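Local coordinates for protein STE5 (PDB 3FZE) that scaffolds yeast mating signalling and, through this minimal scaffold domain, cocatalyses phosphorylation of the MAP kinase Fus3 by Ste7, at residues C57-D60 with R61-V65; N120-A123 with K124-I127. All blocks are in the same frame, centred on the assembly; numbering follows the deposited sequence.

Both contacts are turns at the C-terminal ends of parallel strands 55-60 and 111-117 in the central mixed sheet of this vWA-like domain, their centres about 11 Å apart. Contact 1 comes first along the chain and joins strand 55-60 to the edge strand 65-68; contact 2 lies in the loop between strands 111-117 and 145-150. Strand 19-26 runs between strands 55-60 and 111-117, and its Gln25 ties the two turns together: NE2 hydrogen-bonds to the carbonyls of Asp60 and Lys125, and OE1 accepts from Ile127 N. The turns also touch directly, Asn63 CB packing on Lys125 O at 3.4 Å. Contact 1 is partly buried, contact 2 at the surface, both within the Fus3-binding family region.

Contact 1 (C57-D60 with R61-V65); sequences CFVD and RNNYV
The carboxylate of Asp60 folds back over the turn that follows it and takes two backbone N-H groups on a single oxygen. Asn62 N reaches Asp60 OD1 at 2.9 Å, forming an Asx turn, and Tyr64 N comes to the same Asp60 OD1 at 3.0 Å from the other face of the carboxylate plane. The CG of Asp60 sits between its own N and carbonyl carbon (chi1 76°), which swings the acid across the chain reversal; the two bonds then fix its rotation. Beside it runs Tyr64, its ring turned 80° from the carboxylate, with Asp60 OD1 in the plane of the ring at the CD2 edge.

Packing is tight on the sheet side. Val59 CG1 presses against Asn63 CA at 3.5 Å, and Cys57 SG meets Val65 CG1 more loosely. The amide of Asn63 is held from outside, by Phe93 and Gln92 through ND2 and by Gln130 through OD1. Toward solvent the grip relaxes: a water donates to Asp60 OD2 and accepts from Asn62 ND2, while Arg61 extends into the open, with a long, weak ion pair to Asp27.

Asp60 N bonds to Tyr64 O at 2.9 Å and Asn63 N to Asp60 O at 3.0 Å. With Asn63 in the left-handed region (phi 74°), this is a beta hairpin closed by a type I turn and a G1 beta bulge.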
# COMPACT_ATOMS: atom_id res chain seq x y z
N CYS A 57 -4.94 2.58 3.45
CA CYS A 57 -6.16 2.79 2.69
C CYS A 57 -6.32 1.62 1.74
O CYS A 57 -5.39 1.27 1.03
CB CYS A 57 -6.06 4.10 1.91
SG CYS A 57 -7.57 4.51 1.01
N PHE A 58 -7.50 1.01 1.76
CA PHE A 58 -7.85 -0.06 0.82
C PHE A 58 -8.76 0.50 -0.26
O PHE A 58 -9.71 1.22 0.04
CB PHE A 58 -8.57 -1.19 1.55
CG PHE A 58 -7.67 -2.10 2.32
CD1 PHE A 58 -6.87 -3.03 1.66
CD2 PHE A 58 -7.64 -2.06 3.70
CE1 PHE A 58 -6.03 -3.88 2.38
CE2 PHE A 58 -6.81 -2.91 4.43
CZ PHE A 58 -6.00 -3.81 3.76
N VAL A 59 -8.47 0.15 -1.51
CA VAL A 59 -9.22 0.65 -2.67
C VAL A 59 -9.61 -0.53 -3.54
O VAL A 59 -8.81 -1.44 -3.77
CB VAL A 59 -8.37 1.63 -3.48
CG1 VAL A 59 -9.16 2.18 -4.68
CG2 VAL A 59 -7.88 2.76 -2.59
N ASP A 60 -10.84 -0.54 -4.04
CA ASP A 60 -11.27 -1.62 -4.93
C ASP A 60 -10.81 -1.41 -6.38
O ASP A 60 -10.20 -0.39 -6.71
CB ASP A 60 -12.77 -1.96 -4.80
CG ASP A 60 -13.71 -0.96 -5.48
OD1 ASP A 60 -13.26 -0.13 -6.30
OD2 ASP A 60 -14.92 -1.02 -5.19
N ARG A 61 -11.10 -2.38 -7.24
CA ARG A 61 -10.59 -2.34 -8.60
C ARG A 61 -11.19 -1.22 -9.45
O ARG A 61 -10.65 -0.89 -10.50
CB ARG A 61 -10.76 -3.69 -9.29
CG ARG A 61 -12.18 -4.12 -9.50
CD ARG A 61 -12.20 -5.53 -10.06
NE ARG A 61 -13.55 -5.97 -10.39
CZ ARG A 61 -13.84 -7.15 -10.95
NH1 ARG A 61 -12.87 -8.00 -11.24
NH2 ARG A 61 -15.10 -7.46 -11.22
N ASN A 62 -12.29 -0.64 -8.97
CA ASN A 62 -12.91 0.51 -9.64
C ASN A 62 -12.64 1.84 -8.95
O ASN A 62 -13.32 2.84 -9.21
CB ASN A 62 -14.41 0.27 -9.78
CG ASN A 62 -14.70 -0.89 -10.67
OD1 ASN A 62 -14.24 -0.93 -11.81
ND2 ASN A 62 -15.45 -1.87 -10.17
N ASN A 63 -11.62 1.84 -8.09
CA ASN A 63 -11.11 3.06 -7.44
C ASN A 63 -12.00 3.62 -6.32
O ASN A 63 -11.90 4.79 -5.96
CB ASN A 63 -10.79 4.15 -8.46
CG ASN A 63 -9.89 5.22 -7.88
OD1 ASN A 63 -8.89 4.91 -7.23
ND2 ASN A 63 -10.25 6.49 -8.10
N TYR A 64 -12.84 2.76 -5.76
CA TYR A 64 -13.62 3.12 -4.57
C TYR A 64 -12.90 2.80 -3.27
O TYR A 64 -12.35 1.70 -3.09
CB TYR A 64 -14.98 2.43 -4.58
CG TYR A 64 -15.86 2.93 -5.68
CD1 TYR A 64 -16.56 4.12 -5.54
CD2 TYR A 64 -15.96 2.23 -6.88
CE1 TYR A 64 -17.36 4.60 -6.56
CE2 TYR A 64 -16.76 2.70 -7.91
CZ TYR A 64 -17.46 3.88 -7.74
OH TYR A 64 -18.27 4.36 -8.76
N VAL A 65 -12.93 3.76 -2.35
CA VAL A 65 -12.30 3.60 -1.05
C VAL A 65 -13.13 2.66 -0.20
O VAL A 65 -14.32 2.89 -0.00
CB VAL A 65 -12.18 4.95 -0.31
CG1 VAL A 65 -11.63 4.74 1.11
CG2 VAL A 65 -11.32 5.92 -1.10
O HOH W 1 -16.16 -2.09 -7.33

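Contact 2 (N120-A123 with K124-I127); sequences NMEA and KKSI
The chain turns at Glu122, whose carbonyl oxygen accepts from both Lys125 N and Ser126 N, each at 2.9 Å from Glu122 O, giving a type I beta turn over Ala123 and Lys124 that is continued as an alpha-turn to Ser126. The two donors approach differently: Ser126 N lies almost in line with the C=O bond, whereas Lys125 N stands above the carbonyl plane. Just before it, Met121 is the centre of an inverse gamma turn, with a weak bond from Glu122 N to Asn120 O.

Among the side chains, Glu122 and Lys125 run side by side on the outer surface and point the same way. It is the aliphatic part of the lysine that the acid touches, Glu122 OE1 resting against Lys125 CD at 3.2 Å. Lys125 bends at its last torsion (chi4 -65°), which leaves NZ 5.1 Å from Glu122 OE1; the opposite charges may attract, but they form no salt bridge, and NZ makes a weak hydrogen bond to Asn62 OD1 of the neighbouring hairpin instead. Ser126 is buried and its CB points toward 120-123, packing against the carbonyl oxygens of Asn120 and Glu122, while OG, anti to the serine nitrogen (chi1 164°), accepts from Leu128 N.

Met121 CB points away from 124-127, and the side chain packs on Phe129, Leu153, Tyr157 and Ile161, joining this loop of the vWA-like domain to them. One water donates to Ala123 O at 2.6 Å and to Ser126 O at 2.8 Å, bridging the two carbonyls.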
# COMPACT_ATOMS: atom_id res chain seq x y z
N ASN A 120 -6.38 -3.90 -13.04
CA ASN A 120 -6.07 -3.58 -14.42
C ASN A 120 -5.48 -2.19 -14.61
O ASN A 120 -5.88 -1.23 -13.95
CB ASN A 120 -7.30 -3.76 -15.30
CG ASN A 120 -7.74 -5.21 -15.39
OD1 ASN A 120 -6.93 -6.13 -15.26
ND2 ASN A 120 -9.03 -5.42 -15.61
N MET A 121 -4.51 -2.08 -15.52
CA MET A 121 -3.83 -0.82 -15.76
C MET A 121 -4.67 0.14 -16.60
O MET A 121 -4.31 0.49 -17.72
CB MET A 121 -2.47 -1.06 -16.42
CG MET A 121 -1.51 -1.87 -15.54
SD MET A 121 -1.10 -1.01 -14.01
CE MET A 121 -0.10 0.32 -14.66
N GLU A 122 -5.81 0.55 -16.04
CA GLU A 122 -6.67 1.55 -16.66
C GLU A 122 -6.48 2.88 -15.95
O GLU A 122 -6.63 2.98 -14.73
CB GLU A 122 -8.13 1.10 -16.59
CG GLU A 122 -8.43 -0.12 -17.46
CD GLU A 122 -9.69 -0.84 -17.05
OE1 GLU A 122 -10.46 -0.27 -16.24
OE2 GLU A 122 -9.92 -1.96 -17.53
N ALA A 123 -6.14 3.91 -16.73
CA ALA A 123 -5.71 5.19 -16.18
C ALA A 123 -6.67 5.77 -15.14
O ALA A 123 -6.24 6.38 -14.17
CB ALA A 123 -5.47 6.20 -17.31
N LYS A 124 -7.97 5.60 -15.35
CA LYS A 124 -8.96 6.20 -14.47
C LYS A 124 -9.35 5.34 -13.27
O LYS A 124 -10.07 5.80 -12.39
CB LYS A 124 -10.22 6.60 -15.25
CG LYS A 124 -10.03 7.81 -16.15
CD LYS A 124 -11.31 8.17 -16.89
CE LYS A 124 -11.10 9.33 -17.85
NZ LYS A 124 -10.59 10.55 -17.16
N LYS A 125 -8.86 4.11 -13.22
CA LYS A 125 -9.24 3.21 -12.13
C LYS A 125 -8.08 2.77 -11.24
O LYS A 125 -8.28 2.48 -10.07
CB LYS A 125 -9.97 1.98 -12.65
CG LYS A 125 -11.29 2.28 -13.31
CD LYS A 125 -11.99 1.00 -13.70
CE LYS A 125 -13.26 1.30 -14.49
NZ LYS A 125 -14.28 2.03 -13.68
N SER A 126 -6.87 2.70 -11.81
CA SER A 126 -5.72 2.21 -11.05
C SER A 126 -5.09 3.32 -10.22
O SER A 126 -4.81 4.41 -10.74
CB SER A 126 -4.69 1.60 -12.01
OG SER A 126 -3.43 1.45 -11.39
N ILE A 127 -4.85 3.06 -8.94
CA ILE A 127 -4.22 4.06 -8.08
C ILE A 127 -2.79 4.39 -8.54
O ILE A 127 -2.21 5.41 -8.13
CB ILE A 127 -4.21 3.62 -6.59
CG1 ILE A 127 -3.28 2.42 -6.38
CG2 ILE A 127 -5.63 3.31 -6.12
CD1 ILE A 127 -3.00 2.10 -4.91
O HOH W 2 -6.59 6.45 -11.60